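PDB 5MDN: DNA polymerase from Pyrobaculum calidifontis, which probably catalyses template-directed DNA synthesis, adding deoxyribonucleotides from their triphosphates to a growing strand with release of diphosphate, as a family B DNA polymerase. Local coordinates for residues Gly371-Ala382 with Met514-Trp525. Numbering follows the deposited sequence.
Sequences GNRVEWMLLRYA and MYGYLGWVGARW
E375 reaches across from helix 371-382 and pairs through both carboxylate oxygens with residues 514-525. OE2 accepts two hydrogen bonds. One comes from the backbone N of R524, 2.8 Å from E375 OE2 and nearly straight at 168°. The other comes from the hydroxyl of Y517, on the anti lone pair of OE2. E375 OE1 forms a salt bridge with R524 NE at 2.9 Å. The carboxylate stands perpendicular to the Y517 ring and meets its edge. E375 CG lies anti to the backbone N (chi1 -160°) and the chain runs on extended, which carries the charge to the loop after helix 514-519. The Y517 hydroxyl also accepts a weak bond from W525 N, 3.4 Å from OH. These bonds tie down the loop. R524 probably balances the buried charge, with a long, weak ion pair from R395 to OE1.

Apolar packing continues along the helix beside this polar group. Y517 is a knob in the hole formed by G371, V374, E375 and L378. V374 CG1 lies over one ring face, 3.9 Å from Y517 CG. L378 CD1 and V374 CG1 both touch M514 SD. L378 CB and A382 CB pack against the six-membered ring of W525, while W520 CZ3 lies 3.7 Å from G371 C.

N372 turns away, bonds Y265 through ND2 and lies not far from magnesium-binding D363. The two helices cross at -94°, and 514-519 carries the Y515-G516 end of the family B polymerase motif Kx3NxxYG. Helix 495-512 packs on V374 and M377, 468-486 on M377 and M514, and 115-123 on L379.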
loop_
_atom_site.group_PDB
_atom_site.type_symbol
_atom_site.label_atom_id
_atom_site.label_comp_id
_atom_site.label_asym_id
_atom_site.label_seq_id
_atom_site.Cartn_x
_atom_site.Cartn_y
_atom_site.Cartn_z
ATOM N N GLY A 371 7.762 3.186 3.524
ATOM C CA GLY A 371 8.720 4.148 4.044
ATOM C C GLY A 371 8.065 5.454 4.438
ATOM O O GLY A 371 8.432 6.066 5.444
ATOM N N ASN A 372 7.098 5.907 3.645
ATOM C CA ASN A 372 6.356 7.096 4.034
ATOM C C ASN A 372 5.616 6.871 5.355
ATOM O O ASN A 372 5.574 7.766 6.206
ATOM C CB ASN A 372 5.421 7.526 2.894
ATOM C CG ASN A 372 4.765 8.874 3.147
ATOM O OD1 ASN A 372 5.156 9.910 2.607
ATOM N ND2 ASN A 372 3.736 8.850 3.965
ATOM N N ARG A 373 5.055 5.675 5.561
ATOM C CA ARG A 373 4.368 5.375 6.818
ATOM C C ARG A 373 5.339 5.385 7.998
ATOM O O ARG A 373 5.019 5.909 9.073
ATOM C CB ARG A 373 3.658 4.022 6.706
ATOM C CG ARG A 373 2.545 3.787 7.714
ATOM C CD ARG A 373 1.930 2.407 7.527
ATOM N NE ARG A 373 1.350 2.229 6.196
ATOM C CZ ARG A 373 1.710 1.269 5.349
ATOM N NH1 ARG A 373 2.644 0.397 5.697
ATOM N NH2 ARG A 373 1.131 1.174 4.157
ATOM N N VAL A 374 6.528 4.799 7.819
ATOM C CA VAL A 374 7.510 4.733 8.900
ATOM C C VAL A 374 8.035 6.125 9.236
ATOM O O VAL A 374 8.272 6.449 10.406
ATOM C CB VAL A 374 8.655 3.782 8.500
ATOM C CG1 VAL A 374 9.843 3.914 9.445
ATOM C CG2 VAL A 374 8.163 2.348 8.448
ATOM N N GLU A 375 8.203 6.975 8.222
ATOM C CA GLU A 375 8.753 8.305 8.459
ATOM C C GLU A 375 7.798 9.183 9.258
ATOM O O GLU A 375 8.246 10.015 10.055
ATOM C CB GLU A 375 9.110 8.959 7.127
ATOM C CG GLU A 375 10.099 10.090 7.247
ATOM C CD GLU A 375 10.797 10.372 5.934
ATOM O OE1 GLU A 375 10.140 10.891 5.007
ATOM O OE2 GLU A 375 12.004 10.069 5.828
ATOM N N TRP A 376 6.487 9.016 9.071
ATOM C CA TRP A 376 5.525 9.735 9.897
ATOM C C TRP A 376 5.499 9.224 11.331
ATOM O O TRP A 376 5.110 9.972 12.235
ATOM C CB TRP A 376 4.126 9.647 9.284
ATOM C CG TRP A 376 3.901 10.654 8.201
ATOM C CD1 TRP A 376 3.708 10.406 6.872
ATOM C CD2 TRP A 376 3.858 12.077 8.353
ATOM N NE1 TRP A 376 3.543 11.588 6.190
ATOM C CE2 TRP A 376 3.630 12.628 7.077
ATOM C CE3 TRP A 376 3.986 12.939 9.447
ATOM C CZ2 TRP A 376 3.528 14.001 6.864
ATOM C CZ3 TRP A 376 3.886 14.300 9.234
ATOM C CH2 TRP A 376 3.661 14.819 7.955
ATOM N N MET A 377 5.894 7.972 11.558
ATOM C CA MET A 377 6.072 7.487 12.924
ATOM C C MET A 377 7.297 8.120 13.570
ATOM O O MET A 377 7.232 8.602 14.707
ATOM C CB MET A 377 6.190 5.963 12.932
ATOM C CG MET A 377 6.161 5.352 14.325
ATOM S SD MET A 377 6.116 3.551 14.297
ATOM C CE MET A 377 7.696 3.196 13.534
ATOM N N LEU A 378 8.432 8.112 12.862
ATOM C CA LEU A 378 9.666 8.652 13.425
ATOM C C LEU A 378 9.551 10.144 13.714
ATOM O O LEU A 378 10.149 10.632 14.678
ATOM C CB LEU A 378 10.839 8.375 12.485
ATOM C CG LEU A 378 11.182 6.896 12.289
ATOM C CD1 LEU A 378 12.350 6.732 11.332
ATOM C CD2 LEU A 378 11.477 6.230 13.625
ATOM N N LEU A 379 8.794 10.883 12.894
ATOM C CA LEU A 379 8.542 12.290 13.195
ATOM C C LEU A 379 7.796 12.441 14.511
ATOM O O LEU A 379 8.065 13.366 15.286
ATOM C CB LEU A 379 7.741 12.944 12.072
ATOM C CG LEU A 379 8.395 13.238 10.727
ATOM C CD1 LEU A 379 7.369 13.902 9.833
ATOM C CD2 LEU A 379 9.612 14.119 10.902
ATOM N N ARG A 380 6.849 11.539 14.781
ATOM C CA ARG A 380 6.110 11.592 16.036
ATOM C C ARG A 380 7.020 11.276 17.216
ATOM O O ARG A 380 6.965 11.953 18.249
ATOM C CB ARG A 380 4.928 10.622 15.986
ATOM C CG ARG A 380 3.812 10.932 16.970
ATOM C CD ARG A 380 2.629 10.003 16.758
ATOM N NE ARG A 380 1.728 10.488 15.716
ATOM C CZ ARG A 380 0.570 11.099 15.955
ATOM N NH1 ARG A 380 0.169 11.298 17.203
ATOM N NH2 ARG A 380 -0.189 11.506 14.947
ATOM N N TYR A 381 7.858 10.246 17.084
ATOM C CA TYR A 381 8.831 9.940 18.128
ATOM C C TYR A 381 9.853 11.059 18.281
ATOM O O TYR A 381 10.237 11.409 19.403
ATOM C CB TYR A 381 9.536 8.615 17.827
ATOM C CG TYR A 381 8.786 7.393 18.308
ATOM C CD1 TYR A 381 8.902 6.959 19.622
ATOM C CD2 TYR A 381 7.967 6.670 17.450
ATOM C CE1 TYR A 381 8.220 5.841 20.070
ATOM C CE2 TYR A 381 7.281 5.551 17.889
ATOM C CZ TYR A 381 7.412 5.142 19.200
ATOM O OH TYR A 381 6.732 4.031 19.640
ATOM N N ALA A 382 10.325 11.617 17.161
ATOM C CA ALA A 382 11.316 12.687 17.222
ATOM C C ALA A 382 10.810 13.891 18.005
ATOM O O ALA A 382 11.603 14.580 18.658
ATOM C CB ALA A 382 11.723 13.110 15.810
ATOM N N MET A 514 11.631 -0.857 9.549
ATOM C CA MET A 514 12.720 0.098 9.743
ATOM C C MET A 514 13.877 -0.154 8.780
ATOM O O MET A 514 14.407 0.782 8.168
ATOM C CB MET A 514 13.210 0.035 11.190
ATOM C CG MET A 514 14.007 1.249 11.635
ATOM S SD MET A 514 12.971 2.713 11.807
ATOM C CE MET A 514 11.726 2.104 12.941
ATOM N N TYR A 515 14.294 -1.419 8.650
ATOM C CA TYR A 515 15.467 -1.749 7.843
ATOM C C TYR A 515 15.300 -1.304 6.393
ATOM O O TYR A 515 16.234 -0.757 5.793
ATOM C CB TYR A 515 15.739 -3.250 7.923
ATOM C CG TYR A 515 16.767 -3.756 6.937
ATOM C CD1 TYR A 515 18.109 -3.420 7.066
ATOM C CD2 TYR A 515 16.398 -4.589 5.891
ATOM C CE1 TYR A 515 19.052 -3.890 6.167
ATOM C CE2 TYR A 515 17.329 -5.064 4.991
ATOM C CZ TYR A 515 18.653 -4.712 5.132
ATOM O OH TYR A 515 19.571 -5.192 4.229
ATOM N N GLY A 516 14.122 -1.537 5.811
ATOM C CA GLY A 516 13.869 -1.051 4.464
ATOM C C GLY A 516 13.897 0.463 4.371
ATOM O O GLY A 516 14.345 1.026 3.368
ATOM N N TYR A 517 13.410 1.143 5.412
ATOM C CA TYR A 517 13.360 2.602 5.396
ATOM C C TYR A 517 14.756 3.211 5.429
ATOM O O TYR A 517 15.053 4.152 4.683
ATOM C CB TYR A 517 12.526 3.108 6.574
ATOM C CG TYR A 517 12.685 4.587 6.838
ATOM C CD1 TYR A 517 11.975 5.525 6.100
ATOM C CD2 TYR A 517 13.544 5.046 7.826
ATOM C CE1 TYR A 517 12.121 6.880 6.339
ATOM C CE2 TYR A 517 13.698 6.396 8.071
ATOM C CZ TYR A 517 12.983 7.309 7.326
ATOM O OH TYR A 517 13.132 8.655 7.568
ATOM N N LEU A 518 15.627 2.696 6.299
ATOM C CA LEU A 518 16.941 3.300 6.496
ATOM C C LEU A 518 17.870 3.110 5.305
ATOM O O LEU A 518 18.930 3.743 5.268
ATOM C CB LEU A 518 17.591 2.737 7.759
ATOM C CG LEU A 518 16.821 3.001 9.054
ATOM C CD1 LEU A 518 17.346 2.135 10.184
ATOM C CD2 LEU A 518 16.890 4.473 9.426
ATOM N N GLY A 519 17.508 2.264 4.343
ATOM C CA GLY A 519 18.276 2.129 3.119
ATOM C C GLY A 519 17.769 3.041 2.023
ATOM O O GLY A 519 18.497 3.371 1.082
ATOM N N TRP A 520 16.506 3.446 2.141
ATOM C CA TRP A 520 15.874 4.372 1.209
ATOM C C TRP A 520 16.631 5.693 1.202
ATOM O O TRP A 520 16.555 6.460 2.167
ATOM C CB TRP A 520 14.403 4.565 1.596
ATOM C CG TRP A 520 13.662 5.626 0.842
ATOM C CD1 TRP A 520 13.918 6.080 -0.422
ATOM C CD2 TRP A 520 12.522 6.358 1.307
ATOM N NE1 TRP A 520 13.011 7.054 -0.767
ATOM C CE2 TRP A 520 12.144 7.242 0.278
ATOM C CE3 TRP A 520 11.787 6.353 2.496
ATOM C CZ2 TRP A 520 11.063 8.113 0.404
ATOM C CZ3 TRP A 520 10.715 7.218 2.619
ATOM C CH2 TRP A 520 10.362 8.085 1.579
ATOM N N VAL A 521 17.381 5.951 0.126
ATOM C CA VAL A 521 18.272 7.109 0.071
ATOM C C VAL A 521 17.512 8.410 0.302
ATOM O O VAL A 521 18.056 9.364 0.873
ATOM C CB VAL A 521 19.028 7.121 -1.274
ATOM C CG1 VAL A 521 19.863 8.387 -1.425
ATOM C CG2 VAL A 521 19.908 5.886 -1.398
ATOM N N GLY A 522 16.246 8.468 -0.102
ATOM C CA GLY A 522 15.451 9.661 0.110
ATOM C C GLY A 522 14.720 9.669 1.437
ATOM O O GLY A 522 13.545 10.038 1.504
ATOM N N ALA A 523 15.408 9.270 2.502
ATOM C CA ALA A 523 14.838 9.240 3.839
ATOM C C ALA A 523 15.493 10.295 4.721
ATOM O O ALA A 523 16.652 10.671 4.520
ATOM C CB ALA A 523 14.996 7.859 4.481
ATOM N N ARG A 524 14.725 10.772 5.701
ATOM C CA ARG A 524 15.213 11.805 6.607
ATOM C C ARG A 524 16.375 11.291 7.447
ATOM O O ARG A 524 17.416 11.949 7.561
ATOM C CB ARG A 524 14.058 12.282 7.483
ATOM C CG ARG A 524 13.014 12.954 6.630
ATOM C CD ARG A 524 11.702 13.261 7.313
ATOM N NE ARG A 524 10.681 13.410 6.275
ATOM C CZ ARG A 524 9.556 14.102 6.393
ATOM N NH1 ARG A 524 9.284 14.751 7.513
ATOM N NH2 ARG A 524 8.707 14.155 5.373
ATOM N N TRP A 525 16.212 10.113 8.047
ATOM C CA TRP A 525 17.248 9.485 8.855
ATOM C C TRP A 525 18.065 8.474 8.058
ATOM O O TRP A 525 18.517 7.466 8.612
ATOM C CB TRP A 525 16.629 8.830 10.088
ATOM C CG TRP A 525 16.252 9.826 11.133
ATOM C CD1 TRP A 525 17.062 10.343 12.098
ATOM C CD2 TRP A 525 14.973 10.451 11.303
ATOM N NE1 TRP A 525 16.365 11.241 12.869
ATOM C CE2 TRP A 525 15.081 11.327 12.400
ATOM C CE3 TRP A 525 13.748 10.350 10.637
ATOM C CZ2 TRP A 525 14.011 12.098 12.848
ATOM C CZ3 TRP A 525 12.687 11.116 11.084
ATOM C CH2 TRP A 525 12.825 11.978 12.178
#